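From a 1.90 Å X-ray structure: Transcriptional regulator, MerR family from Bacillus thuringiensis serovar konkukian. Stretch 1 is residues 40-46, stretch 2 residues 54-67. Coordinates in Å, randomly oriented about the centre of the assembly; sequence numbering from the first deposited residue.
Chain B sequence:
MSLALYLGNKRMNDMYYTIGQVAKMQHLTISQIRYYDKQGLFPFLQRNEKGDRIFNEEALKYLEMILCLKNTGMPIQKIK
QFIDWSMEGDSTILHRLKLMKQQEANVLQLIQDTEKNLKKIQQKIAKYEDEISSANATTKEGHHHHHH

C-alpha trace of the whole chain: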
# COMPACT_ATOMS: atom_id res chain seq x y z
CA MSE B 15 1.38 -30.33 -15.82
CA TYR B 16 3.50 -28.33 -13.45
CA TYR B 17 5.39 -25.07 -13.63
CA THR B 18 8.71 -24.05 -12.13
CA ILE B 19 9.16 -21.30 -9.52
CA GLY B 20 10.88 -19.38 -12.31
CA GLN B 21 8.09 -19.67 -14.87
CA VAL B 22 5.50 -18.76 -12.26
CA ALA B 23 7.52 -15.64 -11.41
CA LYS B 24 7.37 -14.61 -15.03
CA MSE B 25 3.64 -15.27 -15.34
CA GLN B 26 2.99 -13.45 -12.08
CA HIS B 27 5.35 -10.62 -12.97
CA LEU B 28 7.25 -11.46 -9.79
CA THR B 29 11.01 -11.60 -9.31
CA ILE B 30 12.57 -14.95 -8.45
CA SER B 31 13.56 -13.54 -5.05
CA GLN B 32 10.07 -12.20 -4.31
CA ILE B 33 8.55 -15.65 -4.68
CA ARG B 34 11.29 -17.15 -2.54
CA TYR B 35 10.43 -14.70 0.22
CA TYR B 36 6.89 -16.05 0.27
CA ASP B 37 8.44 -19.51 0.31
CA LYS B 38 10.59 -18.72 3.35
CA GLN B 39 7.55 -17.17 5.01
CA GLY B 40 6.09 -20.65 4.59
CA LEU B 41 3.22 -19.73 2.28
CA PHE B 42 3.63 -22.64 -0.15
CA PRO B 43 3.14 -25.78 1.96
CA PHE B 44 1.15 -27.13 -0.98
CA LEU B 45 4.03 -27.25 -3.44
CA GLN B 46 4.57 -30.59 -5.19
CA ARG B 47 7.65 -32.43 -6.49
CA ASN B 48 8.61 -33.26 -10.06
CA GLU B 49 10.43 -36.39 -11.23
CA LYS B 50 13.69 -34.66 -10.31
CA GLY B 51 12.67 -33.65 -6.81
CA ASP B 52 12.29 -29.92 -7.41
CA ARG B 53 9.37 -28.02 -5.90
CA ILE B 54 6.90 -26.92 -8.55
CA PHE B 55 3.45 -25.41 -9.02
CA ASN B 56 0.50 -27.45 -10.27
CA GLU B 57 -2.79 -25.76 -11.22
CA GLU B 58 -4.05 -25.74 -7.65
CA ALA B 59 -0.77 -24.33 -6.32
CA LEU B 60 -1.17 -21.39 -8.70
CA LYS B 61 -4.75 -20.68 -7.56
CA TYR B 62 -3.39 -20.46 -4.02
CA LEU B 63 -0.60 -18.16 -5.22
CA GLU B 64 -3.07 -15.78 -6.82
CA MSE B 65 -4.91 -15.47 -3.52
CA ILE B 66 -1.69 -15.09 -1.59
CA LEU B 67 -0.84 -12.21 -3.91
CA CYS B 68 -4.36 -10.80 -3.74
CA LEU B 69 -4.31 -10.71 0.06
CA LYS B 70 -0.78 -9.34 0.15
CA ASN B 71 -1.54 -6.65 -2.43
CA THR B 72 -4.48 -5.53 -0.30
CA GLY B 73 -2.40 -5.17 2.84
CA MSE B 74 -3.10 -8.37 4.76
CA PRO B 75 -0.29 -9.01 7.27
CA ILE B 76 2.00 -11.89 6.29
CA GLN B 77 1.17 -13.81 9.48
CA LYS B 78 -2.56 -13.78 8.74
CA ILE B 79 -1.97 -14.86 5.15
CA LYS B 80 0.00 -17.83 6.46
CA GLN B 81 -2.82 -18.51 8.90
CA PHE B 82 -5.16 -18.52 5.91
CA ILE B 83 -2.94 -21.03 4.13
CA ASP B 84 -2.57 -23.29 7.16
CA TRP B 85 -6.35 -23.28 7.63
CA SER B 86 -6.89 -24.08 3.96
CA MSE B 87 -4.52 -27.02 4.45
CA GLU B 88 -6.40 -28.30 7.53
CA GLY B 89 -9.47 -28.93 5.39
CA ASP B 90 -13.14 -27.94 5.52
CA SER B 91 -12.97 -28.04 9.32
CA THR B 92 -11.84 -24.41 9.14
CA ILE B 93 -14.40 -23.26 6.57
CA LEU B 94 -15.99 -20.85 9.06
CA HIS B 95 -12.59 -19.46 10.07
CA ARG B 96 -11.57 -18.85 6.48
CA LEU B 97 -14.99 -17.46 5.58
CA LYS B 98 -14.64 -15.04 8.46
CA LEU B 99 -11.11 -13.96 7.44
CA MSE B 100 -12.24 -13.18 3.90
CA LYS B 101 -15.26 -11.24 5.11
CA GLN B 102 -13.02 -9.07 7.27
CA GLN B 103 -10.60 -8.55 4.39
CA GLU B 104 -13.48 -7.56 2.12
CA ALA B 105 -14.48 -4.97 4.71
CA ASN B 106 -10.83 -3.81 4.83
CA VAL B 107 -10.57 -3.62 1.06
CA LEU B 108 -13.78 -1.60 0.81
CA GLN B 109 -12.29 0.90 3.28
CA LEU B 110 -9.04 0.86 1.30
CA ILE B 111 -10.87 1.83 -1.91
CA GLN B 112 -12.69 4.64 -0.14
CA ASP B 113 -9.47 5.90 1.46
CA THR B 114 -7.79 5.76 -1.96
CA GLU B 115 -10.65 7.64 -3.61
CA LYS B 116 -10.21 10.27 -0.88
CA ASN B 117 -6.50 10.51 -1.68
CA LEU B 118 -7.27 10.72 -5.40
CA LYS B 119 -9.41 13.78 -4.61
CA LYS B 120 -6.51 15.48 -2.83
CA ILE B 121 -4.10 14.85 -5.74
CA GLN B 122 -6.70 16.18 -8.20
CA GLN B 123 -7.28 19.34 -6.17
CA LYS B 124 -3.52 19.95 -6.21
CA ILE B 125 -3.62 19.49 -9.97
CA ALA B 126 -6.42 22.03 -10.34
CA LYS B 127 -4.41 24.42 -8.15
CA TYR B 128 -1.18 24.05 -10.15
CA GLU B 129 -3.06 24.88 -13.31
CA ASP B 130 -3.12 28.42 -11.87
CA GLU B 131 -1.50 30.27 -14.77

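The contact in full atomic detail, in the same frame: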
# COMPACT_ATOMS: atom_id res chain seq x y z
N GLY B 40 6.89 -19.45 4.50
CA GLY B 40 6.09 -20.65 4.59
C GLY B 40 4.68 -20.51 4.06
O GLY B 40 3.73 -20.94 4.71
N LEU B 41 4.54 -19.93 2.88
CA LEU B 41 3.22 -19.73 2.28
C LEU B 41 2.89 -20.77 1.20
O LEU B 41 1.77 -20.80 0.69
CB LEU B 41 3.12 -18.31 1.70
CG LEU B 41 3.30 -17.13 2.68
CD1 LEU B 41 3.03 -15.81 1.96
CD2 LEU B 41 2.36 -17.29 3.86
N PHE B 42 3.85 -21.62 0.87
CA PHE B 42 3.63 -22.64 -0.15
C PHE B 42 3.77 -24.06 0.38
O PHE B 42 4.56 -24.84 -0.15
CB PHE B 42 4.61 -22.46 -1.32
CG PHE B 42 4.66 -21.07 -1.88
CD1 PHE B 42 3.49 -20.36 -2.15
CD2 PHE B 42 5.88 -20.49 -2.20
CE1 PHE B 42 3.54 -19.10 -2.73
CE2 PHE B 42 5.95 -19.23 -2.78
CZ PHE B 42 4.77 -18.53 -3.05
N PRO B 43 3.02 -24.42 1.43
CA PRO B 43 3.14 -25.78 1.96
C PRO B 43 2.56 -26.80 0.99
O PRO B 43 2.78 -28.00 1.12
CB PRO B 43 2.34 -25.72 3.27
CG PRO B 43 2.35 -24.26 3.63
CD PRO B 43 2.16 -23.60 2.29
N PHE B 44 1.82 -26.30 0.01
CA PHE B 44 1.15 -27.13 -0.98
C PHE B 44 1.95 -27.41 -2.25
O PHE B 44 1.42 -27.98 -3.20
CB PHE B 44 -0.16 -26.44 -1.37
CG PHE B 44 0.01 -24.98 -1.65
CD1 PHE B 44 0.56 -24.54 -2.84
CD2 PHE B 44 -0.36 -24.04 -0.69
CE1 PHE B 44 0.75 -23.18 -3.08
CE2 PHE B 44 -0.18 -22.68 -0.92
CZ PHE B 44 0.38 -22.25 -2.11
N LEU B 45 3.21 -27.02 -2.27
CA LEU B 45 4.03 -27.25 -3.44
C LEU B 45 4.41 -28.72 -3.62
O LEU B 45 4.80 -29.40 -2.67
CB LEU B 45 5.28 -26.38 -3.37
CG LEU B 45 5.39 -25.31 -4.46
CD1 LEU B 45 4.01 -24.74 -4.80
CD2 LEU B 45 6.33 -24.23 -3.98
N GLN B 46 4.27 -29.21 -4.85
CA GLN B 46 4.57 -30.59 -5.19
C GLN B 46 6.02 -30.79 -5.62
O GLN B 46 6.83 -29.87 -5.57
CB GLN B 46 3.65 -31.07 -6.30
CG GLN B 46 2.74 -32.22 -5.91
CD GLN B 46 1.64 -31.79 -4.95
OE1 GLN B 46 0.77 -31.00 -5.30
NE2 GLN B 46 1.68 -32.33 -3.73
N ILE B 54 7.59 -27.59 -7.46
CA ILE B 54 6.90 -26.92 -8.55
C ILE B 54 5.44 -26.60 -8.25
O ILE B 54 4.88 -27.07 -7.26
CB ILE B 54 6.94 -27.77 -9.83
CG1 ILE B 54 6.17 -29.08 -9.61
CG2 ILE B 54 8.38 -28.08 -10.21
CD1 ILE B 54 6.78 -30.03 -8.60
N PHE B 55 4.84 -25.82 -9.14
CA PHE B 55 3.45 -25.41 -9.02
C PHE B 55 2.52 -26.15 -9.97
O PHE B 55 2.73 -26.13 -11.18
CB PHE B 55 3.32 -23.91 -9.33
CG PHE B 55 3.90 -23.01 -8.29
CD1 PHE B 55 3.07 -22.36 -7.37
CD2 PHE B 55 5.27 -22.79 -8.23
CE1 PHE B 55 3.61 -21.52 -6.40
CE2 PHE B 55 5.81 -21.94 -7.26
CZ PHE B 55 4.98 -21.31 -6.34
N ASN B 56 1.50 -26.82 -9.42
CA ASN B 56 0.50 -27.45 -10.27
C ASN B 56 -0.62 -26.40 -10.35
O ASN B 56 -0.51 -25.33 -9.76
CB ASN B 56 -0.04 -28.75 -9.68
CG ASN B 56 -0.45 -28.62 -8.23
OD1 ASN B 56 -0.75 -27.52 -7.75
ND2 ASN B 56 -0.47 -29.74 -7.51
N GLU B 57 -1.69 -26.70 -11.07
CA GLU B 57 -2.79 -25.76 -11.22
C GLU B 57 -3.37 -25.27 -9.90
O GLU B 57 -3.72 -24.10 -9.77
CB GLU B 57 -3.89 -26.39 -12.08
CG GLU B 57 -4.86 -25.38 -12.67
CD GLU B 57 -5.93 -26.04 -13.53
OE1 GLU B 57 -6.77 -26.79 -12.97
OE2 GLU B 57 -5.93 -25.81 -14.76
N GLU B 58 -3.49 -26.15 -8.93
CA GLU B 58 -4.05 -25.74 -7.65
C GLU B 58 -3.08 -24.84 -6.88
O GLU B 58 -3.49 -23.90 -6.19
CB GLU B 58 -4.42 -26.96 -6.80
CG GLU B 58 -5.03 -26.58 -5.46
CD GLU B 58 -6.12 -27.53 -5.01
OE1 GLU B 58 -5.80 -28.67 -4.61
OE2 GLU B 58 -7.31 -27.13 -5.06
N ALA B 59 -1.78 -25.12 -7.01
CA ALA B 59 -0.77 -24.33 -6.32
C ALA B 59 -0.83 -22.89 -6.82
O ALA B 59 -0.64 -21.95 -6.06
CB ALA B 59 0.62 -24.91 -6.57
N LEU B 60 -1.09 -22.72 -8.11
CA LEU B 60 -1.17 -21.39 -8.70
C LEU B 60 -2.40 -20.62 -8.20
O LEU B 60 -2.32 -19.41 -7.97
CB LEU B 60 -1.20 -21.48 -10.23
CG LEU B 60 0.09 -21.99 -10.88
CD1 LEU B 60 -0.10 -22.07 -12.38
CD2 LEU B 60 1.23 -21.06 -10.53
N LYS B 61 -3.53 -21.31 -8.05
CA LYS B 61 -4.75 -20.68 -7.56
C LYS B 61 -4.46 -20.12 -6.17
O LYS B 61 -4.83 -19.00 -5.85
CB LYS B 61 -5.90 -21.69 -7.51
CG LYS B 61 -6.35 -22.14 -8.89
CD LYS B 61 -7.32 -23.32 -8.82
CE LYS B 61 -7.76 -23.77 -10.22
NZ LYS B 61 -8.49 -25.07 -10.20
N TYR B 62 -3.76 -20.90 -5.36
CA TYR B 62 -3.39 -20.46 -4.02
C TYR B 62 -2.44 -19.25 -4.10
O TYR B 62 -2.52 -18.32 -3.30
CB TYR B 62 -2.71 -21.59 -3.25
CG TYR B 62 -3.64 -22.51 -2.50
CD1 TYR B 62 -4.55 -22.01 -1.57
CD2 TYR B 62 -3.56 -23.89 -2.66
CE1 TYR B 62 -5.36 -22.86 -0.82
CE2 TYR B 62 -4.37 -24.75 -1.92
CZ TYR B 62 -5.26 -24.23 -1.00
OH TYR B 62 -6.05 -25.07 -0.25
N LEU B 63 -1.53 -19.27 -5.07
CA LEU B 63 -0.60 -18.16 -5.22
C LEU B 63 -1.32 -16.86 -5.57
O LEU B 63 -0.97 -15.79 -5.09
CB LEU B 63 0.45 -18.45 -6.30
CG LEU B 63 1.36 -17.27 -6.66
CD1 LEU B 63 2.09 -16.76 -5.42
CD2 LEU B 63 2.38 -17.69 -7.71
N GLU B 64 -2.33 -16.96 -6.43
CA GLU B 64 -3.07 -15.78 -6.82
C GLU B 64 -3.76 -15.17 -5.62
O GLU B 64 -3.85 -13.95 -5.51
CB GLU B 64 -4.09 -16.13 -7.91
CG GLU B 64 -3.42 -16.49 -9.24
CD GLU B 64 -4.38 -16.50 -10.41
OE1 GLU B 64 -5.07 -15.48 -10.63
OE2 GLU B 64 -4.44 -17.53 -11.12
N MSE B 65 -4.25 -16.01 -4.71
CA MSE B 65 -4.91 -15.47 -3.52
C MSE B 65 -3.86 -14.89 -2.59
O MSE B 65 -4.06 -13.83 -2.03
CB MSE B 65 -5.75 -16.51 -2.78
CG MSE B 65 -6.48 -15.93 -1.56
SE MSE B 65 -7.74 -14.46 -1.95
CE MSE B 65 -9.03 -15.56 -2.90
N ILE B 66 -2.74 -15.59 -2.45
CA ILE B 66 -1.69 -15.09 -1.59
C ILE B 66 -1.36 -13.68 -2.05
O ILE B 66 -1.36 -12.75 -1.26
CB ILE B 66 -0.42 -15.97 -1.64
CG1 ILE B 66 -0.74 -17.36 -1.07
CG2 ILE B 66 0.70 -15.33 -0.86
CD1 ILE B 66 -1.44 -17.33 0.28
N LEU B 67 -1.16 -13.52 -3.36
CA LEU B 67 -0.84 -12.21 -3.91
C LEU B 67 -1.97 -11.20 -3.73
O LEU B 67 -1.72 -10.03 -3.46
CB LEU B 67 -0.48 -12.34 -5.39
CG LEU B 67 0.76 -13.19 -5.70
CD1 LEU B 67 0.97 -13.30 -7.19
CD2 LEU B 67 1.97 -12.58 -5.03
O HOH W 1 -0.85 -28.01 -5.04

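Three phenylalanines and a tyrosine meet in two separate aromatic pairs of contrasting geometry, one edge-to-face and one stacked, within a contact that buries 597 Å² over both sides. In the first pair the edge of Phe55 is directed at the face of Phe42, with ring centroids 5.4 Å apart and planes at 76°; the closest atoms, Phe42 CE2 and Phe55 CZ, are 4.2 Å apart. In the second, Phe44 and Tyr62 form an offset stack, centroids 4.7 Å apart and planes at 21°. Phe44 also covers the root of the tyrosine side chain: Tyr62 CB lies over the Phe44 face, 3.8 Å from the ring centroid and 3.4 Å from Phe44 CZ, a CH-pi contact.

Leu45 links the strand and helix parts of stretch 2. Its CA-to-CB bond points sideways, but the end of the side chain comes nearer, placing Leu45 CD1 over the face of Phe55, 3.6 Å from the ring centroid and only 13° off the normal. The same methyl reaches the helix, with Leu45 CD1 3.8 Å from Ala59 CB. Ala59 also receives Phe44, whose CD1 is 3.7 Å from Ala59 CB; the small alanine side chain thus touches two neighbours from stretch 1. Both neighbours belong to a type I turn from Phe42 to Leu45, closed by a weak bond from Leu45 N to Phe42 O (3.3 Å).

Farther along the helix, Phe42 CE1 packs 3.8 Å from Leu63 CD1, and Leu41 CD1 lies 3.7 Å from Ile66 CG2, so buried apolar contacts continue beyond the aromatic pairs. Gly40, just before them, ends the preceding helix in a Schellman motif; its positive phi favours glycine.

At the other end, Gln46 and Ile54 form an antiparallel, hydrogen-bonded bridge. Ile54 N donates to Gln46 O at 3.1 Å, and Gln46 N to Ile54 O at 3.3 Å, the latter with a more bent angle of 139°. Both side chains lie on the same face of the sheet, with Gln46 CB 4.0 Å from Ile54 CD1.

Polar contacts gather at the start of the helix. Asn56 is its N-cap: Asn56 OD1 accepts from Ala59 N at 2.7 Å, satisfying an amide of the first turn. Water 1 lies within hydrogen-bonding distance of Asn56 OD1 (2.8 Å) and Phe44 O (2.9 Å), bridging the cap and the turn. Gln46 OE1 and Asn56 ND2 approach to 2.8 Å.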